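Local coordinates for holo-[acyl-carrier-protein] synthase (PDB 5SUV) that belongs to the 4'-phosphopantetheinyl transferase superfamily and binds coenzyme A, at residues L38-A43 against V47-K52. Numbering follows the deposited sequence.
Sequences LEFPQA and VNYLAK. With COA (coenzyme A), chain F.
Tyr49 reaches out from the first turn of helix 46-63 and meets Glu39, Phe40 and Ala43 in a small surface contact, mostly apolar, where the chain leaves helix 34-39 through a short 3-10 turn and enters the long helix a few residues later. With chi1 at -178°, Tyr49 sets CG opposite the backbone N and beside the carbonyl carbon, and the ring extends across to the 3-10 turn. There Tyr49 CD1 packs 3.4 Å from Phe40 CD1, with the two ring planes inclined at 40°, an oblique aromatic pair. Ala43 CB rests 3.7 Å from Tyr49 CD2. At the far end of the ring, Tyr49 OH donates a 2.9 Å hydrogen bond to Glu39 OE2. It arrives on the anti side of the carboxylate, 32° out of its plane, and the carboxylate stands nearly perpendicular to the phenol ring. Arg53 adds a cation-pi contact to Tyr49.

Deeper in, Phe40 CZ lies 3.7 Å from Leu50 CG, and both side chains also touch Ala28 of helix 25-31 and Leu32. Lys52, farther along the same segment, turns to the coenzyme A pocket, which Ser112 and His81 also line. The arrangement is a short connection between two consecutive helices, closed by side chains from both, here joining helix 34-39 to the coenzyme A-binding helix of a phosphopantetheinyl transferase-type fold.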
loop_
_atom_site.group_PDB
_atom_site.type_symbol
_atom_site.label_atom_id
_atom_site.label_comp_id
_atom_site.label_asym_id
_atom_site.label_seq_id
_atom_site.Cartn_x
_atom_site.Cartn_y
_atom_site.Cartn_z
ATOM N N LEU A 38 1.217 2.720 28.434
ATOM C CA LEU A 38 0.377 3.132 29.551
ATOM C C LEU A 38 -1.102 3.086 29.197
ATOM O O LEU A 38 -1.927 2.802 30.073
ATOM C CB LEU A 38 0.768 4.540 30.004
ATOM C CG LEU A 38 2.176 4.672 30.591
ATOM C CD1 LEU A 38 2.525 6.135 30.820
ATOM C CD2 LEU A 38 2.294 3.889 31.889
ATOM N N GLU A 39 -1.453 3.351 27.936
ATOM C CA GLU A 39 -2.840 3.327 27.493
ATOM C C GLU A 39 -3.259 1.978 26.921
ATOM O O GLU A 39 -4.449 1.781 26.649
ATOM C CB GLU A 39 -3.086 4.414 26.438
ATOM C CG GLU A 39 -2.346 4.187 25.126
ATOM C CD GLU A 39 -2.733 5.180 24.045
ATOM O OE1 GLU A 39 -3.614 6.028 24.301
ATOM O OE2 GLU A 39 -2.157 5.108 22.936
ATOM N N PHE A 40 -2.319 1.055 26.722
ATOM C CA PHE A 40 -2.674 -0.257 26.185
ATOM C C PHE A 40 -3.724 -0.971 27.028
ATOM O O PHE A 40 -4.668 -1.532 26.444
ATOM C CB PHE A 40 -1.402 -1.103 26.048
ATOM C CG PHE A 40 -1.623 -2.465 25.450
ATOM C CD1 PHE A 40 -2.279 -2.614 24.245
ATOM C CD2 PHE A 40 -1.119 -3.592 26.078
ATOM C CE1 PHE A 40 -2.460 -3.871 23.686
ATOM C CE2 PHE A 40 -1.291 -4.847 25.528
ATOM C CZ PHE A 40 -1.961 -4.986 24.325
ATOM N N PRO A 41 -3.647 -0.984 28.362
ATOM C CA PRO A 41 -4.694 -1.665 29.143
ATOM C C PRO A 41 -6.103 -1.176 28.844
ATOM O O PRO A 41 -7.064 -1.874 29.187
ATOM C CB PRO A 41 -4.295 -1.374 30.598
ATOM C CG PRO A 41 -2.835 -1.107 30.548
ATOM C CD PRO A 41 -2.594 -0.426 29.226
ATOM N N GLN A 42 -6.262 -0.013 28.211
ATOM C CA GLN A 42 -7.578 0.519 27.884
ATOM C C GLN A 42 -7.989 0.260 26.440
ATOM O O GLN A 42 -9.090 0.656 26.044
ATOM C CB GLN A 42 -7.618 2.022 28.164
ATOM C CG GLN A 42 -7.551 2.355 29.655
ATOM C CD GLN A 42 -7.546 3.844 29.925
ATOM O OE1 GLN A 42 -6.884 4.611 29.222
ATOM N NE2 GLN A 42 -8.287 4.265 30.948
ATOM N N ALA A 43 -7.145 -0.391 25.648
ATOM C CA ALA A 43 -7.498 -0.663 24.263
ATOM C C ALA A 43 -8.675 -1.627 24.205
ATOM O O ALA A 43 -8.675 -2.664 24.874
ATOM C CB ALA A 43 -6.298 -1.238 23.515
ATOM N N VAL A 47 -5.385 -7.079 20.635
ATOM C CA VAL A 47 -4.658 -7.745 19.561
ATOM C C VAL A 47 -4.616 -6.853 18.322
ATOM O O VAL A 47 -3.561 -6.677 17.697
ATOM C CB VAL A 47 -5.290 -9.115 19.255
ATOM C CG1 VAL A 47 -4.539 -9.807 18.138
ATOM C CG2 VAL A 47 -5.297 -9.991 20.504
ATOM N N ASN A 48 -5.760 -6.265 17.961
ATOM C CA ASN A 48 -5.814 -5.330 16.840
ATOM C C ASN A 48 -4.970 -4.091 17.122
ATOM O O ASN A 48 -4.357 -3.522 16.211
ATOM C CB ASN A 48 -7.273 -4.948 16.567
ATOM C CG ASN A 48 -7.431 -4.014 15.377
ATOM O OD1 ASN A 48 -7.322 -2.793 15.513
ATOM N ND2 ASN A 48 -7.714 -4.586 14.203
ATOM N N TYR A 49 -4.933 -3.661 18.382
ATOM C CA TYR A 49 -4.106 -2.525 18.767
ATOM C C TYR A 49 -2.630 -2.820 18.530
ATOM O O TYR A 49 -1.940 -2.063 17.838
ATOM C CB TYR A 49 -4.373 -2.192 20.236
ATOM C CG TYR A 49 -3.625 -0.991 20.768
ATOM C CD1 TYR A 49 -2.321 -1.113 21.236
ATOM C CD2 TYR A 49 -4.228 0.257 20.825
ATOM C CE1 TYR A 49 -1.634 -0.024 21.731
ATOM C CE2 TYR A 49 -3.545 1.358 21.329
ATOM C CZ TYR A 49 -2.248 1.212 21.777
ATOM O OH TYR A 49 -1.556 2.301 22.275
ATOM N N LEU A 50 -2.128 -3.926 19.089
ATOM C CA LEU A 50 -0.729 -4.292 18.874
ATOM C C LEU A 50 -0.430 -4.501 17.399
ATOM O O LEU A 50 0.639 -4.115 16.916
ATOM C CB LEU A 50 -0.382 -5.560 19.653
ATOM C CG LEU A 50 -0.056 -5.453 21.135
ATOM C CD1 LEU A 50 0.109 -6.844 21.718
ATOM C CD2 LEU A 50 1.203 -4.641 21.335
ATOM N N ALA A 51 -1.352 -5.134 16.663
ATOM C CA ALA A 51 -1.105 -5.411 15.254
ATOM C C ALA A 51 -0.909 -4.123 14.464
ATOM O O ALA A 51 0.007 -4.020 13.646
ATOM C CB ALA A 51 -2.263 -6.227 14.671
ATOM N N LYS A 52 -1.781 -3.136 14.680
ATOM C CA LYS A 52 -1.683 -1.871 13.953
ATOM C C LYS A 52 -0.390 -1.141 14.291
ATOM O O LYS A 52 0.285 -0.607 13.400
ATOM C CB LYS A 52 -2.885 -0.980 14.277
ATOM C CG LYS A 52 -4.185 -1.432 13.595
ATOM C CD LYS A 52 -5.331 -0.463 13.820
ATOM C CE LYS A 52 -6.599 -0.948 13.112
ATOM N NZ LYS A 52 -7.784 -0.110 13.429
HETATM N N1A COA F . -8.632 9.845 7.993
HETATM C C2A COA F . -7.724 8.906 7.697
HETATM N N3A COA F . -7.645 7.703 8.196
HETATM C C4A COA F . -8.631 7.384 9.156
HETATM C C5A COA F . -9.651 8.281 9.593
HETATM C C6A COA F . -9.592 9.512 8.956
HETATM N N6A COA F . -10.483 10.423 9.264
HETATM N N7A COA F . -10.422 7.763 10.448
HETATM C C8A COA F . -9.925 6.566 10.608
HETATM N N9A COA F . -8.850 6.286 9.846
HETATM C C1B COA F . -8.100 5.088 9.820
HETATM C C2B COA F . -7.555 4.725 11.293
HETATM O O2B COA F . -6.217 4.396 11.313
HETATM C C3B COA F . -8.399 3.478 11.544
HETATM O O3B COA F . -7.789 2.550 12.288
HETATM P P3B COA F . -7.212 3.142 13.870
HETATM O O7A COA F . -7.236 1.870 14.454
HETATM O O8A COA F . -5.888 3.702 13.540
HETATM O O9A COA F . -8.272 4.113 14.169
HETATM C C4B COA F . -8.521 2.993 10.083
HETATM O O4B COA F . -8.939 4.120 9.412
HETATM C C5B COA F . -9.520 1.898 9.926
HETATM O O5B COA F . -9.384 1.430 8.582
HETATM P P1A COA F . -10.644 0.638 8.052
HETATM O O1A COA F . -10.953 -0.531 8.909
HETATM O O2A COA F . -10.565 0.599 6.568
HETATM O O3A COA F . -11.846 1.645 8.496
HETATM P P2A COA F . -13.268 1.181 8.155
HETATM O O4A COA F . -13.378 0.651 6.835
HETATM O O5A COA F . -14.000 0.494 9.289
HETATM O O6A COA F . -13.998 2.654 8.058
HETATM C CBP COA F . -13.794 4.783 7.106
HETATM C CCP COA F . -13.402 3.348 7.033
HETATM C CDP COA F . -12.957 5.380 8.119
HETATM C CEP COA F . -13.489 5.472 5.804
HETATM C CAP COA F . -15.302 5.007 7.441
HETATM O OAP COA F . -15.633 6.342 7.405
HETATM C C9P COA F . -16.283 4.339 6.457
HETATM O O9P COA F . -16.522 4.903 5.400
HETATM N N8P COA F . -16.930 3.122 6.831
HETATM C C7P COA F . -17.898 2.407 5.928
HETATM C C6P COA F . -18.691 3.348 5.045
HETATM C C5P COA F . -20.126 2.869 4.897
HETATM O O5P COA F . -21.035 3.627 4.973
HETATM N N4P COA F . -20.382 1.525 4.642
HETATM C C3P COA F . -21.766 1.070 4.509
HETATM C C2P COA F . -22.254 1.133 3.085
HETATM S S1P COA F . -23.403 2.547 2.811
#